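Local atomic coordinates of Baccell_00875 (PDB entry 5NO8), a protein that is a polysaccharide lyase that probably cleaves the linkage between L-rhamnose and glucuronic acid, removing the rhamnose caps of complex arabinogalactan proteins. Residues 185-197 against 233-245. Sequence-based numbering, arbitrary orientation. Where two conformers were deposited one is given.
Sequences TPHLGLVVTDGAI and YSLEWHVFAHNGN
H187 and H242 pair backbone to backbone at one end of two antiparallel strands, 187-194 and 233-242: H187 N donates to H242 O (2.8 Å) and receives the return bond from H242 N. The same reciprocal pair of hydrogen bonds recurs between G189 and F240 and between V191 and H238, so that the backbone N-H and C=O of all six residues are satisfied. The ladder then changes step at T193, where T193 N and D194 N both donate to E236 O from one face of its plane, the second bond being longer. E236 N closes the irregularity on D194 O. Beside it T193 OG1, held between its backbone N and carbonyl carbon (chi1 51°), donates to the anti side of E236 OE2 at 2.6 Å.

Between the two histidine side chains, H187 CB lies over one face of the H242 imidazole, 3.7 Å from its centroid. In that ring's plane, H242 ND1 accepts from G244 N at 3.1 Å, while NE2 has a weak bond to N177. An alanine in place of H242 would probably leave G244 N without this acceptor and uncover H187 CB. H187 ND1 is hydrogen-bonded to the backbone N of R180, and water 1 bridges H187 NE2 and N243 O. G189 CA sits over the F240 ring, 4.1 Å from its centroid, where a side chain would collide with that ring. On the other face of the sheet L190 CD1 makes a CH-pi contact over the five-membered ring of W237, 3.9 Å from its centroid, and W237 NE1 is satisfied by E125. A196 O is buried without a partner.

Flanked by strands 122-131 and 175-180, the two are neighbouring inner strands of an eight-stranded antiparallel sheet, and the shift of register at T193 and D194 opposite E236 is a classic beta bulge.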
# COMPACT_ATOMS: atom_id res chain seq x y z
N THR A 185 17.17 3.42 -13.35
CA THR A 185 17.14 4.85 -13.59
C THR A 185 17.03 5.10 -15.11
O THR A 185 17.34 4.20 -15.89
CB THR A 185 18.42 5.52 -13.07
OG1 THR A 185 19.56 4.92 -13.69
CG2 THR A 185 18.55 5.35 -11.55
N PRO A 186 16.55 6.26 -15.54
CA PRO A 186 16.02 7.32 -14.68
C PRO A 186 14.62 7.06 -14.14
O PRO A 186 13.83 6.31 -14.72
CB PRO A 186 15.96 8.52 -15.62
CG PRO A 186 15.66 7.90 -16.94
CD PRO A 186 16.44 6.62 -16.96
N HIS A 187 14.34 7.73 -13.03
CA HIS A 187 13.01 7.82 -12.48
C HIS A 187 12.47 9.23 -12.72
O HIS A 187 13.16 10.08 -13.26
CB HIS A 187 13.10 7.51 -11.01
CG HIS A 187 13.71 6.18 -10.73
ND1 HIS A 187 13.10 5.00 -11.07
CD2 HIS A 187 14.89 5.85 -10.14
CE1 HIS A 187 13.87 3.99 -10.70
NE2 HIS A 187 14.97 4.48 -10.15
N LEU A 188 11.23 9.46 -12.31
CA LEU A 188 10.59 10.74 -12.53
C LEU A 188 10.04 11.31 -11.23
O LEU A 188 9.52 10.58 -10.40
CB LEU A 188 9.44 10.55 -13.51
CG LEU A 188 8.89 11.79 -14.21
CD1 LEU A 188 9.82 12.21 -15.32
CD2 LEU A 188 7.52 11.51 -14.81
N GLY A 189 10.11 12.62 -11.12
CA GLY A 189 9.58 13.36 -10.00
C GLY A 189 8.68 14.48 -10.46
O GLY A 189 8.86 15.03 -11.56
N LEU A 190 7.73 14.83 -9.59
CA LEU A 190 6.88 16.00 -9.77
C LEU A 190 6.91 16.69 -8.42
O LEU A 190 6.57 16.05 -7.42
CB LEU A 190 5.45 15.60 -10.13
CG LEU A 190 4.42 16.73 -10.31
CD1 LEU A 190 3.26 16.25 -11.17
CD2 LEU A 190 3.88 17.26 -8.97
N VAL A 191 7.33 17.95 -8.40
CA VAL A 191 7.42 18.74 -7.19
C VAL A 191 6.58 19.99 -7.37
O VAL A 191 6.82 20.76 -8.32
CB VAL A 191 8.88 19.09 -6.87
CG1 VAL A 191 8.99 20.17 -5.79
CG2 VAL A 191 9.60 17.83 -6.43
N VAL A 192 5.63 20.18 -6.47
CA VAL A 192 4.80 21.41 -6.48
C VAL A 192 5.64 22.58 -5.97
O VAL A 192 6.26 22.55 -4.89
CB VAL A 192 3.51 21.24 -5.64
CG1 VAL A 192 2.76 22.57 -5.45
CG2 VAL A 192 2.63 20.17 -6.24
N THR A 193 5.65 23.65 -6.76
CA THR A 193 6.40 24.86 -6.42
C THR A 193 5.58 26.11 -6.24
O THR A 193 6.09 27.07 -5.72
CB THR A 193 7.48 25.13 -7.49
OG1 THR A 193 6.89 25.11 -8.81
CG2 THR A 193 8.54 24.03 -7.41
N ASP A 194 4.31 26.11 -6.64
CA ASP A 194 3.42 27.19 -6.29
C ASP A 194 2.03 26.58 -6.15
O ASP A 194 1.71 25.62 -6.84
CB ASP A 194 3.45 28.30 -7.36
CG ASP A 194 2.79 29.59 -6.90
OD1 ASP A 194 2.71 29.85 -5.67
OD2 ASP A 194 2.36 30.39 -7.75
N GLY A 195 1.22 27.12 -5.25
CA GLY A 195 -0.08 26.53 -4.92
C GLY A 195 0.09 25.24 -4.13
O GLY A 195 1.11 25.05 -3.45
N ALA A 196 -0.91 24.37 -4.20
CA ALA A 196 -0.97 23.19 -3.34
C ALA A 196 -1.76 22.06 -3.95
O ALA A 196 -2.65 22.28 -4.78
CB ALA A 196 -1.55 23.56 -1.99
N ILE A 197 -1.43 20.85 -3.52
CA ILE A 197 -2.23 19.67 -3.82
C ILE A 197 -2.66 19.10 -2.47
O ILE A 197 -1.83 18.80 -1.60
CB ILE A 197 -1.48 18.62 -4.66
CG1 ILE A 197 -1.18 19.16 -6.06
CG2 ILE A 197 -2.24 17.30 -4.76
CD1 ILE A 197 -2.40 19.51 -6.88
N TYR A 233 -6.13 31.67 -9.04
CA TYR A 233 -5.34 30.71 -8.26
C TYR A 233 -4.30 30.11 -9.20
O TYR A 233 -4.62 29.75 -10.34
CB TYR A 233 -6.23 29.63 -7.71
CG TYR A 233 -5.47 28.66 -6.84
CD1 TYR A 233 -5.13 29.01 -5.53
CD2 TYR A 233 -5.04 27.44 -7.33
CE1 TYR A 233 -4.40 28.15 -4.71
CE2 TYR A 233 -4.30 26.56 -6.52
CZ TYR A 233 -4.01 26.92 -5.20
OH TYR A 233 -3.28 26.08 -4.39
N SER A 234 -3.05 30.03 -8.73
CA SER A 234 -1.98 29.45 -9.51
C SER A 234 -1.39 28.19 -8.87
O SER A 234 -1.14 28.14 -7.67
CB SER A 234 -0.84 30.44 -9.76
OG SER A 234 -0.65 31.28 -8.65
N LEU A 235 -1.17 27.20 -9.71
CA LEU A 235 -0.50 25.97 -9.33
C LEU A 235 0.67 25.82 -10.30
O LEU A 235 0.48 25.94 -11.52
CB LEU A 235 -1.44 24.82 -9.49
CG LEU A 235 -0.85 23.41 -9.40
CD1 LEU A 235 -0.51 23.07 -7.96
CD2 LEU A 235 -1.80 22.40 -10.01
N GLU A 236 1.85 25.51 -9.77
CA GLU A 236 3.00 25.26 -10.59
C GLU A 236 3.69 24.00 -10.10
O GLU A 236 3.81 23.77 -8.90
CB GLU A 236 3.94 26.46 -10.52
CG GLU A 236 5.19 26.33 -11.36
CD GLU A 236 6.20 27.44 -11.08
OE1 GLU A 236 6.34 28.30 -11.97
OE2 GLU A 236 6.83 27.46 -9.99
N TRP A 237 4.19 23.19 -11.01
CA TRP A 237 5.05 22.11 -10.61
C TRP A 237 6.17 21.90 -11.61
O TRP A 237 6.08 22.39 -12.74
CB TRP A 237 4.26 20.83 -10.38
CG TRP A 237 3.38 20.33 -11.53
CD1 TRP A 237 3.71 20.21 -12.85
CD2 TRP A 237 2.05 19.82 -11.41
NE1 TRP A 237 2.66 19.69 -13.55
CE2 TRP A 237 1.63 19.43 -12.69
CE3 TRP A 237 1.19 19.63 -10.33
CZ2 TRP A 237 0.38 18.87 -12.93
CZ3 TRP A 237 -0.07 19.08 -10.57
CH2 TRP A 237 -0.46 18.72 -11.86
N HIS A 238 7.21 21.20 -11.16
CA HIS A 238 8.34 20.80 -11.98
C HIS A 238 8.30 19.28 -12.11
O HIS A 238 8.15 18.60 -11.09
CB HIS A 238 9.62 21.13 -11.28
CG HIS A 238 9.94 22.58 -11.26
ND1 HIS A 238 11.20 23.06 -11.56
CD2 HIS A 238 9.19 23.67 -10.98
CE1 HIS A 238 11.21 24.38 -11.46
NE2 HIS A 238 10.01 24.77 -11.08
N VAL A 239 8.43 18.79 -13.35
CA VAL A 239 8.52 17.37 -13.66
C VAL A 239 9.91 17.10 -14.21
O VAL A 239 10.40 17.83 -15.06
CB VAL A 239 7.44 16.96 -14.67
CG1 VAL A 239 7.60 15.49 -15.04
CG2 VAL A 239 6.07 17.24 -14.09
N PHE A 240 10.60 16.11 -13.64
CA PHE A 240 12.05 15.99 -13.88
C PHE A 240 12.53 14.56 -13.66
O PHE A 240 11.95 13.80 -12.89
CB PHE A 240 12.84 16.91 -12.95
CG PHE A 240 12.54 16.68 -11.49
CD1 PHE A 240 11.47 17.36 -10.88
CD2 PHE A 240 13.28 15.79 -10.72
CE1 PHE A 240 11.18 17.16 -9.54
CE2 PHE A 240 12.97 15.57 -9.38
CZ PHE A 240 11.92 16.26 -8.79
N ALA A 241 13.63 14.25 -14.32
CA ALA A 241 14.29 12.97 -14.16
C ALA A 241 15.11 12.99 -12.89
O ALA A 241 15.65 14.02 -12.50
CB ALA A 241 15.21 12.73 -15.35
N HIS A 242 15.23 11.84 -12.25
CA HIS A 242 16.10 11.69 -11.11
C HIS A 242 16.63 10.27 -10.99
O HIS A 242 16.19 9.37 -11.68
CB HIS A 242 15.43 12.18 -9.81
CG HIS A 242 14.32 11.31 -9.32
ND1 HIS A 242 14.54 10.14 -8.63
CD2 HIS A 242 12.97 11.41 -9.46
CE1 HIS A 242 13.38 9.59 -8.32
NE2 HIS A 242 12.42 10.33 -8.83
N ASN A 243 17.60 10.10 -10.12
CA ASN A 243 18.33 8.83 -9.99
C ASN A 243 18.00 7.99 -8.79
O ASN A 243 18.67 7.01 -8.52
CB ASN A 243 19.83 9.12 -10.05
CG ASN A 243 20.29 9.43 -11.45
OD1 ASN A 243 19.83 8.82 -12.43
ND2 ASN A 243 21.22 10.38 -11.56
N GLY A 244 16.95 8.33 -8.05
CA GLY A 244 16.52 7.51 -6.91
C GLY A 244 16.09 8.41 -5.77
O GLY A 244 16.10 9.64 -5.93
N ASN A 245 15.73 7.81 -4.65
CA ASN A 245 15.11 8.56 -3.55
C ASN A 245 15.94 9.72 -3.02
O ASN A 245 15.41 10.80 -2.78
CB ASN A 245 14.68 7.62 -2.42
CG ASN A 245 13.62 6.62 -2.87
OD1 ASN A 245 12.69 6.95 -3.61
ND2 ASN A 245 13.78 5.37 -2.44
O HOH W 1 17.44 4.13 -8.19